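Long-range contacts in DNA mismatch repair protein MutL (Aquifex aeolicus, PDB 6LZI), which binds and probably hydrolyses ATP through its N-terminal Bergerat-fold domain as part of DNA mismatch repair: residues Glu25-Ala30 with Val49-Thr54; Gly55-Asp60 with Ser105-Glu110; Lys100-Ser105 with Gly113-Val118. One frame throughout, in Å; residues are numbered along the deposited sequence.

All three interactions lie in the ATPase domain and reach the same mixed sheet. Interaction 1 sets helix 16-29 against the end of strand 46-51, and the chain then runs straight into interaction 2, whose centre is about 12 Å away; Thr54 O lies 3.0 Å from Phe108 N where the two touch. Interactions 2 and 3, also with centres about 12 Å apart, share Ser105 on strand 100-106, and their segments alternate along the sequence. Interaction 3 pairs that strand with neighbouring 113-119, its centre about 15 Å from that of interaction 1. Interactions 1 and 2 both touch ADP, so consecutive parts of the chain line one side of the nucleotide pocket, which other residues complete.

Interaction 1 (Glu25-Ala30 with Val49-Thr54); sequences ENSLDA and VKDNGT. With MG (magnesium ion), chain B; ADP (adenosine-5'-diphosphate), chain H.
Ser27 OG donates to Asp51 OD2 at 2.8 Å, joining the last turn of helix 16-29 to the end of strand 46-51 in the Bergerat ATP-binding fold. The same OD2 accepts from the adenine amino group, ADP N6, also at 2.8 Å, so a single carboxylate oxygen holds both the helix and the base. The serine approaches it on the anti side, 18° out of the carboxylate plane. A chi1 of 73° turns Asp51 CG toward the adenine, and OD1 takes the N-H of Gly53 in an Asx turn that fixes the rotation of the carboxylate. Leu23 O, one turn back, lies close enough to compete for the single proton of Ser27 OG. One turn before Ala30, Asn26 serves the other end of the nucleotide: OD1 binds the magnesium ion at 2.0 Å while ND2 donates to ADP O2A at 2.7 Å. ADP O1B, O2A and three waters complete the six ligands. Water 1 also donates to Glu25 OE1 and Asp29 OD2, a second shell around the metal. Where the helix ends, Ala30 brings CB to 3.1 Å from ADP N1, and its carbonyl O accepts from Thr54 N at 3.2 Å, in the carbonyl plane.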
loop_
_atom_site.group_PDB
_atom_site.type_symbol
_atom_site.label_atom_id
_atom_site.label_comp_id
_atom_site.label_asym_id
_atom_site.label_seq_id
_atom_site.Cartn_x
_atom_site.Cartn_y
_atom_site.Cartn_z
ATOM N N GLU A 25 -4.044 -4.028 0.966
ATOM C CA GLU A 25 -4.420 -4.457 2.318
ATOM C C GLU A 25 -4.818 -5.929 2.329
ATOM O O GLU A 25 -4.395 -6.672 3.235
ATOM C CB GLU A 25 -5.546 -3.565 2.883
ATOM C CG GLU A 25 -6.073 -4.024 4.247
ATOM C CD GLU A 25 -7.095 -3.048 4.826
ATOM O OE1 GLU A 25 -8.286 -3.410 5.111
ATOM O OE2 GLU A 25 -6.679 -1.904 5.050
ATOM N N ASN A 26 -5.560 -6.384 1.290
ATOM C CA ASN A 26 -6.018 -7.760 1.225
ATOM C C ASN A 26 -4.836 -8.692 1.013
ATOM O O ASN A 26 -4.763 -9.772 1.626
ATOM C CB ASN A 26 -7.040 -7.913 0.091
ATOM C CG ASN A 26 -8.393 -7.384 0.493
ATOM O OD1 ASN A 26 -8.626 -7.188 1.684
ATOM N ND2 ASN A 26 -9.281 -7.179 -0.429
ATOM N N SER A 27 -3.874 -8.248 0.231
ATOM C CA SER A 27 -2.684 -9.095 0.032
ATOM C C SER A 27 -1.948 -9.305 1.325
ATOM O O SER A 27 -1.451 -10.398 1.595
ATOM C CB SER A 27 -1.731 -8.460 -0.933
ATOM O OG SER A 27 -2.442 -8.355 -2.190
ATOM N N LEU A 28 -1.733 -8.201 2.048
ATOM C CA LEU A 28 -0.990 -8.315 3.329
ATOM C C LEU A 28 -1.786 -9.103 4.368
ATOM O O LEU A 28 -1.201 -9.821 5.205
ATOM C CB LEU A 28 -0.705 -6.928 3.872
ATOM C CG LEU A 28 0.162 -6.080 2.937
ATOM C CD1 LEU A 28 0.302 -4.651 3.447
ATOM C CD2 LEU A 28 1.594 -6.684 2.892
ATOM N N ASP A 29 -3.116 -8.911 4.395
ATOM C CA ASP A 29 -3.977 -9.735 5.229
ATOM C C ASP A 29 -3.785 -11.216 4.932
ATOM O O ASP A 29 -3.840 -12.047 5.841
ATOM C CB ASP A 29 -5.458 -9.395 5.048
ATOM C CG ASP A 29 -5.878 -8.035 5.639
ATOM O OD1 ASP A 29 -5.128 -7.388 6.421
ATOM O OD2 ASP A 29 -6.986 -7.619 5.245
ATOM N N ALA A 30 -3.541 -11.563 3.661
ATOM C CA ALA A 30 -3.321 -12.940 3.247
ATOM C C ALA A 30 -1.850 -13.365 3.308
ATOM O O ALA A 30 -1.492 -14.399 2.727
ATOM C CB ALA A 30 -3.856 -13.158 1.842
ATOM N N VAL A 49 -3.185 -5.921 -8.971
ATOM C CA VAL A 49 -2.411 -6.257 -7.775
ATOM C C VAL A 49 -2.285 -7.754 -7.706
ATOM O O VAL A 49 -3.287 -8.469 -7.643
ATOM C CB VAL A 49 -3.070 -5.691 -6.503
ATOM C CG1 VAL A 49 -2.281 -6.053 -5.205
ATOM C CG2 VAL A 49 -3.153 -4.196 -6.568
ATOM N N LYS A 50 -1.056 -8.205 -7.645
ATOM C CA LYS A 50 -0.687 -9.587 -7.662
ATOM C C LYS A 50 0.030 -9.824 -6.347
ATOM O O LYS A 50 0.903 -9.031 -5.965
ATOM C CB LYS A 50 0.243 -9.872 -8.786
ATOM C CG LYS A 50 0.596 -11.406 -8.903
ATOM C CD LYS A 50 1.535 -11.435 -10.097
ATOM C CE LYS A 50 1.953 -12.865 -10.455
ATOM N NZ LYS A 50 2.893 -13.253 -9.390
ATOM N N ASP A 51 -0.274 -10.952 -5.732
ATOM C CA ASP A 51 0.412 -11.365 -4.508
ATOM C C ASP A 51 0.635 -12.874 -4.496
ATOM O O ASP A 51 0.006 -13.645 -5.262
ATOM C CB ASP A 51 -0.395 -10.906 -3.246
ATOM C CG ASP A 51 -1.661 -11.699 -2.999
ATOM O OD1 ASP A 51 -1.624 -12.982 -2.943
ATOM O OD2 ASP A 51 -2.756 -11.036 -2.905
ATOM N N ASN A 52 1.571 -13.292 -3.619
ATOM C CA ASN A 52 1.910 -14.689 -3.424
ATOM C C ASN A 52 1.445 -15.168 -2.046
ATOM O O ASN A 52 2.108 -15.996 -1.424
ATOM C CB ASN A 52 3.432 -14.896 -3.585
ATOM C CG ASN A 52 4.225 -14.203 -2.464
ATOM O OD1 ASN A 52 3.668 -13.390 -1.700
ATOM N ND2 ASN A 52 5.515 -14.558 -2.309
ATOM N N GLY A 53 0.322 -14.650 -1.588
ATOM C CA GLY A 53 -0.268 -15.075 -0.335
ATOM C C GLY A 53 -0.972 -16.410 -0.454
ATOM O O GLY A 53 -0.832 -17.167 -1.419
ATOM N N THR A 54 -1.806 -16.667 0.531
ATOM C CA THR A 54 -2.372 -17.999 0.659
ATOM C C THR A 54 -3.448 -18.294 -0.370
ATOM O O THR A 54 -3.890 -19.436 -0.469
ATOM C CB THR A 54 -2.985 -18.162 2.064
ATOM O OG1 THR A 54 -4.220 -17.437 2.108
ATOM C CG2 THR A 54 -2.097 -17.557 3.053
HETATM MG MG MG B . -10.165 -6.200 2.563
HETATM P PB ADP H . -12.337 -7.781 4.065
HETATM O O1B ADP H . -10.917 -7.812 3.611
HETATM O O2B ADP H . -12.765 -9.111 4.739
HETATM O O3B ADP H . -12.616 -6.606 4.976
HETATM P PA ADP H . -12.715 -7.657 1.227
HETATM O O1A ADP H . -13.915 -7.385 0.366
HETATM O O2A ADP H . -11.563 -6.735 1.018
HETATM O O3A ADP H . -13.277 -7.615 2.786
HETATM O "O5'" ADP H . -12.110 -9.117 0.893
HETATM C "C5'" ADP H . -13.067 -10.129 1.212
HETATM C "C4'" ADP H . -12.365 -11.443 1.542
HETATM O "O4'" ADP H . -11.750 -11.938 0.380
HETATM C "C3'" ADP H . -11.269 -11.385 2.586
HETATM O "O3'" ADP H . -11.840 -11.619 3.903
HETATM C "C2'" ADP H . -10.393 -12.563 2.204
HETATM O "O2'" ADP H . -11.076 -13.718 2.792
HETATM C "C1'" ADP H . -10.575 -12.652 0.708
HETATM N N9 ADP H . -9.495 -12.007 -0.029
HETATM C C8 ADP H . -9.530 -10.823 -0.698
HETATM N N7 ADP H . -8.335 -10.561 -1.290
HETATM C C5 ADP H . -7.540 -11.608 -0.948
HETATM C C6 ADP H . -6.144 -11.933 -1.253
HETATM N N6 ADP H . -5.390 -11.072 -1.991
HETATM N N1 ADP H . -5.649 -13.096 -0.745
HETATM C C2 ADP H . -6.461 -13.918 0.040
HETATM N N3 ADP H . -7.740 -13.694 0.332
HETATM C C4 ADP H . -8.297 -12.556 -0.165
HETATM O O HOH W 1 -8.896 -5.796 4.112
HETATM O O HOH W 2 -9.538 -4.519 1.262
HETATM O O HOH W 3 -11.709 -4.877 3.384
#

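Interaction 2 (Gly55-Asp60 with Ser105-Glu110); sequences GIHPED and SRFFQE. With ADP (adenosine-5'-diphosphate), chain H.
His57 packs on Phe107, its CB 4.0 Å from the centroid of the phenyl ring and 9° off the normal, a CH-pi contact over the face. From there CG lies anti to the backbone N (chi1 -171°), and the imidazole presents an edge to that face as an offset edge-to-face pair, the planes at 70°. CD2 comes closest, 3.7 Å from Phe107 CD2. ND1 turns back and accepts from Glu59 N at 2.8 Å, close to the ring plane, making His57 the N-cap of the short helix that follows and fixing the imidazole flip. At the tip, NE2 is near Glu110 OE1, but the angle is too poor for a hydrogen bond. Glu110 CG rests against Pro58 CD, and Phe108 CD1 lies over the opposite face of the Phe107 ring.

Next to the ring pair the backbones meet. Gly55, with positive phi, brings CA to 3.5 Å from Arg106 O in a nearly straight CA-H...O contact; a beta carbon there would collide with that oxygen. Ile56 N gives a weak bond to Ser105 OG, whose stronger partner is Thr135, while water 4 bridges Ile56 O and Ser105 O. Ile56 CG1 reaches the base at 3.3 Å from ADP N3. Both line the adenine pocket of this GHKL-type ATPase: Ile56 follows and Gly55 closes the D-x-G-x-G motif that begins with the adenine-binding Asp51.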
loop_
_atom_site.group_PDB
_atom_site.type_symbol
_atom_site.label_atom_id
_atom_site.label_comp_id
_atom_site.label_asym_id
_atom_site.label_seq_id
_atom_site.Cartn_x
_atom_site.Cartn_y
_atom_site.Cartn_z
ATOM N N GLY A 55 -3.938 -17.266 -1.080
ATOM C CA GLY A 55 -5.023 -17.457 -2.015
ATOM C C GLY A 55 -6.370 -17.741 -1.345
ATOM O O GLY A 55 -6.567 -17.597 -0.133
ATOM N N ILE A 56 -7.327 -18.056 -2.209
ATOM C CA ILE A 56 -8.735 -18.188 -1.851
ATOM C C ILE A 56 -9.192 -19.519 -2.409
ATOM O O ILE A 56 -8.871 -19.847 -3.565
ATOM C CB ILE A 56 -9.589 -17.023 -2.403
ATOM C CG1 ILE A 56 -9.001 -15.678 -1.935
ATOM C CG2 ILE A 56 -11.050 -17.131 -1.956
ATOM C CD1 ILE A 56 -9.295 -14.534 -2.871
ATOM N N HIS A 57 -9.856 -20.322 -1.565
ATOM C CA HIS A 57 -10.318 -21.621 -2.013
ATOM C C HIS A 57 -11.298 -21.397 -3.149
ATOM O O HIS A 57 -12.047 -20.407 -3.111
ATOM C CB HIS A 57 -11.015 -22.407 -0.901
ATOM C CG HIS A 57 -11.293 -23.825 -1.281
ATOM N ND1 HIS A 57 -12.371 -24.189 -2.060
ATOM C CD2 HIS A 57 -10.600 -24.965 -1.043
ATOM C CE1 HIS A 57 -12.341 -25.491 -2.267
ATOM N NE2 HIS A 57 -11.272 -25.986 -1.667
ATOM N N PRO A 58 -11.297 -22.249 -4.182
ATOM C CA PRO A 58 -12.299 -22.089 -5.257
ATOM C C PRO A 58 -13.734 -21.945 -4.764
ATOM O O PRO A 58 -14.512 -21.190 -5.366
ATOM C CB PRO A 58 -12.141 -23.385 -6.075
ATOM C CG PRO A 58 -10.745 -23.812 -5.851
ATOM C CD PRO A 58 -10.429 -23.419 -4.422
ATOM N N GLU A 59 -14.120 -22.679 -3.712
ATOM C CA GLU A 59 -15.486 -22.576 -3.200
ATOM C C GLU A 59 -15.800 -21.198 -2.626
ATOM O O GLU A 59 -16.983 -20.855 -2.490
ATOM C CB GLU A 59 -15.746 -23.664 -2.147
ATOM C CG GLU A 59 -15.543 -25.065 -2.697
ATOM C CD GLU A 59 -16.227 -26.130 -1.870
ATOM O OE1 GLU A 59 -17.473 -26.163 -1.908
ATOM O OE2 GLU A 59 -15.531 -26.931 -1.194
ATOM N N ASP A 60 -14.783 -20.380 -2.327
ATOM C CA ASP A 60 -15.002 -19.071 -1.746
ATOM C C ASP A 60 -14.791 -17.941 -2.753
ATOM O O ASP A 60 -15.131 -16.786 -2.451
ATOM C CB ASP A 60 -14.075 -18.850 -0.524
ATOM C CG ASP A 60 -14.309 -19.864 0.617
ATOM O OD1 ASP A 60 -15.482 -20.196 0.906
ATOM O OD2 ASP A 60 -13.326 -20.342 1.237
ATOM N N SER A 105 -7.512 -16.485 -8.353
ATOM C CA SER A 105 -6.827 -16.932 -7.118
ATOM C C SER A 105 -6.638 -18.447 -7.108
ATOM O O SER A 105 -7.517 -19.223 -7.510
ATOM C CB SER A 105 -7.600 -16.519 -5.847
ATOM O OG SER A 105 -6.838 -16.761 -4.690
ATOM N N ARG A 106 -5.462 -18.858 -6.649
ATOM C CA ARG A 106 -5.120 -20.239 -6.478
ATOM C C ARG A 106 -4.802 -20.427 -4.992
ATOM O O ARG A 106 -3.903 -19.765 -4.452
ATOM C CB ARG A 106 -3.923 -20.605 -7.318
ATOM C CG ARG A 106 -3.577 -22.109 -7.151
ATOM C CD ARG A 106 -2.358 -22.464 -8.048
ATOM N NE ARG A 106 -1.698 -23.679 -7.590
ATOM C CZ ARG A 106 -0.546 -24.106 -8.107
ATOM N NH1 ARG A 106 -0.005 -23.427 -9.124
ATOM N NH2 ARG A 106 0.082 -25.167 -7.597
ATOM N N PHE A 107 -5.575 -21.280 -4.359
ATOM C CA PHE A 107 -5.425 -21.535 -2.930
ATOM C C PHE A 107 -4.174 -22.371 -2.711
ATOM O O PHE A 107 -3.850 -23.256 -3.511
ATOM C CB PHE A 107 -6.684 -22.287 -2.472
ATOM C CG PHE A 107 -6.888 -22.360 -0.983
ATOM C CD1 PHE A 107 -6.969 -21.201 -0.219
ATOM C CD2 PHE A 107 -7.193 -23.557 -0.413
ATOM C CE1 PHE A 107 -7.210 -21.276 1.145
ATOM C CE2 PHE A 107 -7.461 -23.658 0.995
ATOM C CZ PHE A 107 -7.485 -22.498 1.744
ATOM N N PHE A 108 -3.503 -22.159 -1.582
ATOM C CA PHE A 108 -2.274 -22.904 -1.333
ATOM C C PHE A 108 -2.486 -24.427 -1.405
ATOM O O PHE A 108 -1.553 -25.170 -1.756
ATOM C CB PHE A 108 -1.663 -22.462 0.021
ATOM C CG PHE A 108 -2.404 -22.988 1.223
ATOM C CD1 PHE A 108 -3.466 -22.253 1.752
ATOM C CD2 PHE A 108 -1.989 -24.148 1.862
ATOM C CE1 PHE A 108 -4.159 -22.734 2.887
ATOM C CE2 PHE A 108 -2.666 -24.650 2.984
ATOM C CZ PHE A 108 -3.752 -23.939 3.493
ATOM N N GLN A 109 -3.701 -24.921 -1.185
ATOM C CA GLN A 109 -3.909 -26.366 -1.200
ATOM C C GLN A 109 -4.278 -26.916 -2.580
ATOM O O GLN A 109 -4.409 -28.131 -2.732
ATOM C CB GLN A 109 -5.010 -26.757 -0.201
ATOM C CG GLN A 109 -4.907 -26.093 1.147
ATOM C CD GLN A 109 -5.467 -26.948 2.280
ATOM O OE1 GLN A 109 -6.685 -27.000 2.501
ATOM N NE2 GLN A 109 -4.570 -27.623 3.012
ATOM N N GLU A 110 -4.444 -26.058 -3.584
ATOM C CA GLU A 110 -5.016 -26.450 -4.862
ATOM C C GLU A 110 -3.977 -26.379 -5.968
ATOM O O GLU A 110 -3.056 -25.565 -5.917
ATOM C CB GLU A 110 -6.193 -25.544 -5.212
ATOM C CG GLU A 110 -7.346 -25.685 -4.267
ATOM C CD GLU A 110 -8.074 -27.001 -4.438
ATOM O OE1 GLU A 110 -9.135 -27.170 -3.799
ATOM O OE2 GLU A 110 -7.609 -27.865 -5.218
HETATM P PB ADP H . -12.337 -7.781 4.065
HETATM O O1B ADP H . -10.917 -7.812 3.611
HETATM O O2B ADP H . -12.765 -9.111 4.739
HETATM O O3B ADP H . -12.616 -6.606 4.976
HETATM P PA ADP H . -12.715 -7.657 1.227
HETATM O O1A ADP H . -13.915 -7.385 0.366
HETATM O O2A ADP H . -11.563 -6.735 1.018
HETATM O O3A ADP H . -13.277 -7.615 2.786
HETATM O "O5'" ADP H . -12.110 -9.117 0.893
HETATM C "C5'" ADP H . -13.067 -10.129 1.212
HETATM C "C4'" ADP H . -12.365 -11.443 1.542
HETATM O "O4'" ADP H . -11.750 -11.938 0.380
HETATM C "C3'" ADP H . -11.269 -11.385 2.586
HETATM O "O3'" ADP H . -11.840 -11.619 3.903
HETATM C "C2'" ADP H . -10.393 -12.563 2.204
HETATM O "O2'" ADP H . -11.076 -13.718 2.792
HETATM C "C1'" ADP H . -10.575 -12.652 0.708
HETATM N N9 ADP H . -9.495 -12.007 -0.029
HETATM C C8 ADP H . -9.530 -10.823 -0.698
HETATM N N7 ADP H . -8.335 -10.561 -1.290
HETATM C C5 ADP H . -7.540 -11.608 -0.948
HETATM C C6 ADP H . -6.144 -11.933 -1.253
HETATM N N6 ADP H . -5.390 -11.072 -1.991
HETATM N N1 ADP H . -5.649 -13.096 -0.745
HETATM C C2 ADP H . -6.461 -13.918 0.040
HETATM N N3 ADP H . -7.740 -13.694 0.332
HETATM C C4 ADP H . -8.297 -12.556 -0.165
HETATM O O HOH W 4 -9.312 -20.728 -6.046
#

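Interaction 3 (Lys100-Ser105 with Gly113-Val118); sequences KFKLRS and GKEIEV
Arg104 grips Glu115 side-on, NE and NH2 both donating to the one oxygen OE1, with NE at 2.9 Å and NH2 at 3.1 Å. Both nitrogens reach OE1 from the same face of the carboxylate, whose plane is turned 67° from the guanidinium. The bend at chi3 (67°) turns Arg104 NE toward the glutamate, which is itself extended with CG anti to its backbone N. NH1 of Arg104 goes on to salt bridges with Glu136 and Glu138, and Glu115 OE2 also faces Arg127, although its exact place is less certain; the charges on this face thus join three strands and probably a fourth. An alanine in place of Glu115 would probably leave Arg104 NE and NH2 without their mate and Arg127 with one carboxylate fewer nearby.

The strands form an antiparallel beta hairpin, 100-106 with 113-119, in the sheet of the Bergerat fold; their short axes come within 4.6 Å at 169°. Phe101 with Val118, Leu103 with Ile116 and Ser105 with Lys114 are hydrogen-bonded pairs, and Lys102 with Glu117 and Arg104 with Glu115 the non-hydrogen-bonded ones between.

The face of Phe101, Leu103, Ile116 and Val118 is the buried one. Leu103 CB meets Ile116 CG2 at 4.0 Å, and Phe101 and Val118 lie side by side, CD1 4.2 Å from CB; helix 91-96 covers Phe101 and Leu103, and Val61 touches Leu103 and Ile116. On the opposite, charged face Lys102 is partly exposed: its aliphatic chain still packs alongside Glu117, CE 3.5 Å from OE2, while NZ stays 4.5 Å from that oxygen, beyond a salt bridge, and donates instead to water 5. Glu117 OE1 forms a salt bridge with Arg127.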
loop_
_atom_site.group_PDB
_atom_site.type_symbol
_atom_site.label_atom_id
_atom_site.label_comp_id
_atom_site.label_asym_id
_atom_site.label_seq_id
_atom_site.Cartn_x
_atom_site.Cartn_y
_atom_site.Cartn_z
ATOM N N LYS A 100 -14.898 -2.930 -14.359
ATOM C CA LYS A 100 -14.770 -4.207 -15.074
ATOM C C LYS A 100 -13.674 -5.000 -14.364
ATOM O O LYS A 100 -12.479 -4.709 -14.498
ATOM C CB LYS A 100 -14.439 -3.981 -16.547
ATOM C CG LYS A 100 -15.554 -3.327 -17.470
ATOM C CD LYS A 100 -14.926 -2.678 -18.716
ATOM C CE LYS A 100 -15.922 -2.331 -19.842
ATOM N NZ LYS A 100 -17.263 -2.009 -19.309
ATOM N N PHE A 101 -14.098 -5.994 -13.618
ATOM C CA PHE A 101 -13.354 -6.531 -12.489
ATOM C C PHE A 101 -13.020 -7.982 -12.767
ATOM O O PHE A 101 -13.920 -8.783 -13.046
ATOM C CB PHE A 101 -14.232 -6.395 -11.219
ATOM C CG PHE A 101 -13.633 -7.001 -9.981
ATOM C CD1 PHE A 101 -13.908 -8.325 -9.655
ATOM C CD2 PHE A 101 -12.941 -6.202 -9.044
ATOM C CE1 PHE A 101 -13.360 -8.874 -8.481
ATOM C CE2 PHE A 101 -12.400 -6.770 -7.891
ATOM C CZ PHE A 101 -12.621 -8.063 -7.603
ATOM N N LYS A 102 -11.744 -8.359 -12.662
ATOM C CA LYS A 102 -11.449 -9.780 -12.618
ATOM C C LYS A 102 -10.711 -10.121 -11.330
ATOM O O LYS A 102 -9.843 -9.388 -10.898
ATOM C CB LYS A 102 -10.583 -10.229 -13.817
ATOM C CG LYS A 102 -11.313 -10.306 -15.134
ATOM C CD LYS A 102 -10.463 -10.946 -16.201
ATOM C CE LYS A 102 -11.112 -10.753 -17.586
ATOM N NZ LYS A 102 -10.030 -10.796 -18.619
ATOM N N LEU A 103 -11.010 -11.249 -10.743
ATOM C CA LEU A 103 -10.157 -11.727 -9.652
ATOM C C LEU A 103 -9.798 -13.170 -9.944
ATOM O O LEU A 103 -10.681 -13.972 -10.181
ATOM C CB LEU A 103 -10.866 -11.663 -8.318
ATOM C CG LEU A 103 -10.190 -12.249 -7.033
ATOM C CD1 LEU A 103 -10.571 -11.441 -5.727
ATOM C CD2 LEU A 103 -10.535 -13.662 -6.781
ATOM N N ARG A 104 -8.518 -13.495 -9.967
ATOM C CA ARG A 104 -8.120 -14.884 -10.080
ATOM C C ARG A 104 -7.324 -15.262 -8.832
ATOM O O ARG A 104 -6.576 -14.446 -8.301
ATOM C CB ARG A 104 -7.303 -15.145 -11.382
ATOM C CG ARG A 104 -5.931 -14.431 -11.483
ATOM C CD ARG A 104 -5.312 -14.797 -12.866
ATOM N NE ARG A 104 -6.148 -14.183 -13.916
ATOM C CZ ARG A 104 -6.009 -12.909 -14.298
ATOM N NH1 ARG A 104 -5.103 -12.128 -13.704
ATOM N NH2 ARG A 104 -6.795 -12.379 -15.259
ATOM N N SER A 105 -7.512 -16.485 -8.353
ATOM C CA SER A 105 -6.827 -16.932 -7.118
ATOM C C SER A 105 -6.638 -18.447 -7.108
ATOM O O SER A 105 -7.517 -19.223 -7.510
ATOM C CB SER A 105 -7.600 -16.519 -5.847
ATOM O OG SER A 105 -6.838 -16.761 -4.690
ATOM N N GLY A 113 -6.007 -22.519 -10.205
ATOM C CA GLY A 113 -6.704 -21.349 -9.751
ATOM C C GLY A 113 -8.092 -21.263 -10.362
ATOM O O GLY A 113 -8.471 -22.030 -11.249
ATOM N N LYS A 114 -8.848 -20.279 -9.866
ATOM C CA LYS A 114 -10.165 -19.963 -10.372
ATOM C C LYS A 114 -10.278 -18.455 -10.570
ATOM O O LYS A 114 -9.785 -17.649 -9.758
ATOM C CB LYS A 114 -11.251 -20.518 -9.393
ATOM C CG LYS A 114 -12.665 -20.000 -9.664
ATOM C CD LYS A 114 -13.733 -20.727 -8.900
ATOM C CE LYS A 114 -13.494 -22.224 -8.860
ATOM N NZ LYS A 114 -13.509 -23.011 -10.151
ATOM N N GLU A 115 -11.017 -18.062 -11.583
ATOM C CA GLU A 115 -11.118 -16.649 -11.941
ATOM C C GLU A 115 -12.589 -16.253 -12.026
ATOM O O GLU A 115 -13.387 -16.981 -12.592
ATOM C CB GLU A 115 -10.421 -16.414 -13.277
ATOM C CG GLU A 115 -10.704 -15.004 -13.764
ATOM C CD GLU A 115 -10.018 -14.693 -15.028
ATOM O OE1 GLU A 115 -8.800 -14.783 -15.054
ATOM O OE2 GLU A 115 -10.708 -14.378 -16.010
ATOM N N ILE A 116 -12.952 -15.132 -11.421
ATOM C CA ILE A 116 -14.323 -14.633 -11.513
ATOM C C ILE A 116 -14.275 -13.284 -12.198
ATOM O O ILE A 116 -13.331 -12.501 -12.025
ATOM C CB ILE A 116 -14.983 -14.527 -10.122
ATOM C CG1 ILE A 116 -16.432 -14.070 -10.243
ATOM C CG2 ILE A 116 -14.231 -13.569 -9.201
ATOM C CD1 ILE A 116 -17.345 -14.598 -9.143
ATOM N N GLU A 117 -15.246 -13.032 -13.047
ATOM C CA GLU A 117 -15.275 -11.801 -13.805
ATOM C C GLU A 117 -16.601 -11.085 -13.539
ATOM O O GLU A 117 -17.662 -11.714 -13.458
ATOM C CB GLU A 117 -15.078 -12.044 -15.318
ATOM C CG GLU A 117 -15.117 -10.743 -16.098
ATOM C CD GLU A 117 -14.794 -10.917 -17.586
ATOM O OE1 GLU A 117 -14.896 -12.050 -18.066
ATOM O OE2 GLU A 117 -14.437 -9.931 -18.262
ATOM N N VAL A 118 -16.517 -9.783 -13.301
ATOM C CA VAL A 118 -17.693 -9.025 -12.872
ATOM C C VAL A 118 -17.661 -7.715 -13.630
ATOM O O VAL A 118 -16.593 -7.133 -13.830
ATOM C CB VAL A 118 -17.708 -8.781 -11.345
ATOM C CG1 VAL A 118 -18.778 -7.786 -10.950
ATOM C CG2 VAL A 118 -17.876 -10.103 -10.587
HETATM O O HOH W 5 -9.215 -13.378 -18.416
#